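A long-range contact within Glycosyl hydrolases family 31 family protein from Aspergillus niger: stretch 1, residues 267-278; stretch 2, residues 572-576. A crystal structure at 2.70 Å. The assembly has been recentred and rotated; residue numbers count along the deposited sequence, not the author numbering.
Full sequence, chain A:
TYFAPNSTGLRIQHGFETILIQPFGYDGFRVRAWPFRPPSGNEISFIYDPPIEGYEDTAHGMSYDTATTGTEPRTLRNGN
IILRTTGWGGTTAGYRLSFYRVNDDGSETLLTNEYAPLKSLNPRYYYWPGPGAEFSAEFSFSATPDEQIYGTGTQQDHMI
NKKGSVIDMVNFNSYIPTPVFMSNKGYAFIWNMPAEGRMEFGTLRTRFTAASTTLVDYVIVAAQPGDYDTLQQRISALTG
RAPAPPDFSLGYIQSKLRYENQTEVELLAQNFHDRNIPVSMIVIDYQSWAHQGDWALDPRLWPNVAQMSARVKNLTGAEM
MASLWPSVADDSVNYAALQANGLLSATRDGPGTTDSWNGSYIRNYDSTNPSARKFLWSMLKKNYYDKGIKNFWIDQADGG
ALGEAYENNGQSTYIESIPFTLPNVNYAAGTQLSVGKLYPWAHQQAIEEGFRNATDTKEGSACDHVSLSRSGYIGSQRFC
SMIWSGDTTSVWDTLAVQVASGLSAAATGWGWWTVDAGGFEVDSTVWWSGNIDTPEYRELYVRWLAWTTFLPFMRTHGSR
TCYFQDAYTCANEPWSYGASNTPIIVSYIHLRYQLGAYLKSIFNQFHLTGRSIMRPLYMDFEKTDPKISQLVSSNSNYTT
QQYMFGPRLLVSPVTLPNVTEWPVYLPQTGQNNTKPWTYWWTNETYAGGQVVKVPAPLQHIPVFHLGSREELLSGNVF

Stretch 1 (267-278) LLAQNFHDRNIP
Stretch 2 (572-576) NEPWS

The contact centres on Trp-575, whose indole (chi1 49°, p; chi2 85°) reaches from a beta turn onto one side of a helix and accounts for most of the area that stretch 1 covers on stretch 2. Its six-membered ring meets Phe-272 (chi1 -81°, m; chi2 -83°) edge to face: the Trp-575 edge points at the Phe-272 face, centroids 4.9 Å apart, planes at 65°, with Phe-272 CE2 3.7 Å from Trp-575 CH2. Phe-272 CZ also packs 4.0 Å from Pro-574 CD. Leu-268, one turn earlier (t, p), points CA-to-CB sideways to stretch 2, yet Leu-268 CD1 comes to 3.7 Å from Glu-573 CG and 4.4 Å from Trp-575 CZ2. Beyond the helix, Ile-277 (m, t; phi/psi -105/124) brings CD1 to the indole edge, 3.8 Å from Trp-575 CE3.

Asn-276, at phi/psi 58/41, is the first residue to leave helical geometry, in a Schellman motif, with Ile-277 N bonded to Phe-272 O (3.0 Å) and Asn-276 N to His-273 O (3.1 Å). In stretch 2, Glu-573 to Ser-576 form a type I turn, Ser-576 N to Glu-573 O 2.9 Å, with Pro-574 at -61/-14 and Trp-575 at -104/11. Leu-268 CA lies 8.9 Å from Glu-573 CA, and Ile-277 CA 8.9 Å from Pro-574 CA; Arg-275 CA lies 9.7 Å from Trp-575 CA.

At the polar edge Arg-275 extends (m, t, t; chi4 -105°) and lays its guanidinium flat on the indole, centres 4.0 Å apart, planes at 8°. Arg-275 CZ stands 4.0 Å from the Trp-575 five-membered-ring centroid, a cation-pi contact, and Arg-275 CD 4.0 Å from the six-membered-ring centroid. Asn-271 CB touches Trp-575 CZ2 at 3.5 Å; Asn-271 OD1 accepts a weak hydrogen bond from Arg-275 NE (3.3 Å), while Asn-271 ND2 donates to Leu-267 O (3.2 Å). No hydrogen bond crosses between the stretches.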

# COMPACT_ATOMS: atom_id res chain seq x y z
N LEU A 267 15.92 37.62 -40.30
CA LEU A 267 16.55 37.31 -41.58
C LEU A 267 15.86 36.15 -42.28
O LEU A 267 15.88 36.07 -43.51
CB LEU A 267 18.03 37.00 -41.39
CG LEU A 267 18.90 38.10 -40.78
CD1 LEU A 267 20.34 37.63 -40.62
CD2 LEU A 267 18.83 39.37 -41.62
N LEU A 268 15.24 35.25 -41.52
CA LEU A 268 14.48 34.16 -42.12
C LEU A 268 13.27 34.69 -42.88
O LEU A 268 12.99 34.26 -44.01
CB LEU A 268 14.05 33.17 -41.04
CG LEU A 268 13.21 31.96 -41.46
CD1 LEU A 268 13.99 31.06 -42.39
CD2 LEU A 268 12.80 31.21 -40.21
N ALA A 269 12.54 35.63 -42.28
CA ALA A 269 11.41 36.25 -42.97
C ALA A 269 11.88 37.06 -44.17
O ALA A 269 11.20 37.10 -45.20
CB ALA A 269 10.62 37.13 -42.01
N GLN A 270 13.05 37.70 -44.06
CA GLN A 270 13.61 38.42 -45.20
C GLN A 270 13.95 37.48 -46.34
O GLN A 270 13.81 37.85 -47.51
CB GLN A 270 14.84 39.21 -44.76
CG GLN A 270 15.27 40.29 -45.74
CD GLN A 270 14.33 41.48 -45.74
OE1 GLN A 270 14.24 42.21 -44.75
NE2 GLN A 270 13.62 41.68 -46.84
N ASN A 271 14.39 36.26 -46.03
CA ASN A 271 14.73 35.31 -47.08
C ASN A 271 13.49 34.83 -47.83
O ASN A 271 13.49 34.77 -49.06
CB ASN A 271 15.49 34.12 -46.48
CG ASN A 271 16.97 34.18 -46.75
OD1 ASN A 271 17.46 33.62 -47.73
ND2 ASN A 271 17.71 34.87 -45.88
N PHE A 272 12.43 34.48 -47.10
CA PHE A 272 11.18 34.10 -47.75
C PHE A 272 10.64 35.23 -48.61
O PHE A 272 10.11 35.00 -49.70
CB PHE A 272 10.15 33.67 -46.71
CG PHE A 272 10.32 32.26 -46.22
CD1 PHE A 272 9.81 31.20 -46.95
CD2 PHE A 272 10.98 32.00 -45.04
CE1 PHE A 272 9.96 29.90 -46.50
CE2 PHE A 272 11.14 30.71 -44.59
CZ PHE A 272 10.63 29.66 -45.32
N HIS A 273 10.78 36.47 -48.13
CA HIS A 273 10.26 37.62 -48.87
C HIS A 273 11.08 37.88 -50.13
O HIS A 273 10.53 38.06 -51.22
CB HIS A 273 10.25 38.85 -47.97
CG HIS A 273 9.91 40.12 -48.69
ND1 HIS A 273 10.86 41.07 -49.02
CD2 HIS A 273 8.73 40.60 -49.15
CE1 HIS A 273 10.28 42.07 -49.65
NE2 HIS A 273 8.99 41.81 -49.74
N ASP A 274 12.41 37.90 -50.00
CA ASP A 274 13.26 38.20 -51.15
C ASP A 274 13.15 37.11 -52.22
O ASP A 274 13.17 37.42 -53.41
CB ASP A 274 14.71 38.36 -50.70
CG ASP A 274 14.91 39.58 -49.80
OD1 ASP A 274 13.95 40.36 -49.62
OD2 ASP A 274 16.04 39.75 -49.28
N ARG A 275 13.03 35.85 -51.80
CA ARG A 275 12.91 34.75 -52.75
C ARG A 275 11.48 34.53 -53.22
O ARG A 275 11.26 33.66 -54.07
CB ARG A 275 13.44 33.45 -52.12
CG ARG A 275 14.91 33.47 -51.76
CD ARG A 275 15.29 32.20 -51.03
NE ARG A 275 16.69 32.19 -50.61
CZ ARG A 275 17.64 31.48 -51.20
NH1 ARG A 275 17.34 30.71 -52.24
NH2 ARG A 275 18.89 31.53 -50.75
N ASN A 276 10.52 35.28 -52.69
CA ASN A 276 9.11 35.17 -53.07
C ASN A 276 8.57 33.76 -52.85
O ASN A 276 7.82 33.22 -53.66
CB ASN A 276 8.90 35.61 -54.52
CG ASN A 276 7.53 36.21 -54.76
OD1 ASN A 276 6.98 36.90 -53.90
ND2 ASN A 276 6.97 35.95 -55.94
N ILE A 277 8.96 33.15 -51.73
CA ILE A 277 8.49 31.82 -51.34
C ILE A 277 7.47 31.98 -50.23
O ILE A 277 7.79 32.60 -49.20
CB ILE A 277 9.65 30.91 -50.90
CG1 ILE A 277 10.69 30.79 -52.01
CG2 ILE A 277 9.12 29.54 -50.51
CD1 ILE A 277 11.84 29.88 -51.67
N PRO A 278 6.25 31.47 -50.37
CA PRO A 278 5.23 31.69 -49.35
C PRO A 278 5.47 30.85 -48.10
O PRO A 278 5.90 29.70 -48.17
CB PRO A 278 3.93 31.28 -50.05
CG PRO A 278 4.36 30.27 -51.06
CD PRO A 278 5.73 30.70 -51.52
N ASN A 572 17.22 24.13 -42.14
CA ASN A 572 16.12 23.27 -42.55
C ASN A 572 15.15 24.02 -43.45
O ASN A 572 13.94 23.77 -43.42
CB ASN A 572 15.38 22.70 -41.31
CG ASN A 572 14.37 21.62 -41.66
OD1 ASN A 572 14.73 20.57 -42.19
ND2 ASN A 572 13.10 21.89 -41.37
N GLU A 573 15.66 24.95 -44.25
CA GLU A 573 14.85 25.81 -45.10
C GLU A 573 14.70 25.18 -46.48
O GLU A 573 15.50 24.33 -46.88
CB GLU A 573 15.51 27.19 -45.22
CG GLU A 573 15.43 28.04 -43.94
CD GLU A 573 16.28 27.49 -42.81
OE1 GLU A 573 15.72 26.92 -41.86
OE2 GLU A 573 17.52 27.63 -42.88
N PRO A 574 13.67 25.58 -47.24
CA PRO A 574 13.45 24.96 -48.56
C PRO A 574 14.60 25.16 -49.54
O PRO A 574 14.64 24.46 -50.56
CB PRO A 574 12.17 25.65 -49.07
CG PRO A 574 12.01 26.87 -48.22
CD PRO A 574 12.59 26.52 -46.89
N TRP A 575 15.54 26.06 -49.26
CA TRP A 575 16.71 26.27 -50.10
C TRP A 575 17.97 25.67 -49.50
O TRP A 575 19.07 25.94 -50.00
CB TRP A 575 16.92 27.77 -50.34
CG TRP A 575 16.87 28.56 -49.08
CD1 TRP A 575 17.89 28.79 -48.21
CD2 TRP A 575 15.73 29.25 -48.54
NE1 TRP A 575 17.46 29.57 -47.16
CE2 TRP A 575 16.14 29.86 -47.34
CE3 TRP A 575 14.40 29.40 -48.96
CZ2 TRP A 575 15.27 30.62 -46.56
CZ3 TRP A 575 13.54 30.15 -48.18
CH2 TRP A 575 13.98 30.75 -46.99
N SER A 576 17.85 24.86 -48.45
CA SER A 576 19.00 24.34 -47.73
C SER A 576 19.33 22.89 -48.09
O SER A 576 20.16 22.27 -47.42
CB SER A 576 18.78 24.47 -46.22
OG SER A 576 18.47 25.80 -45.87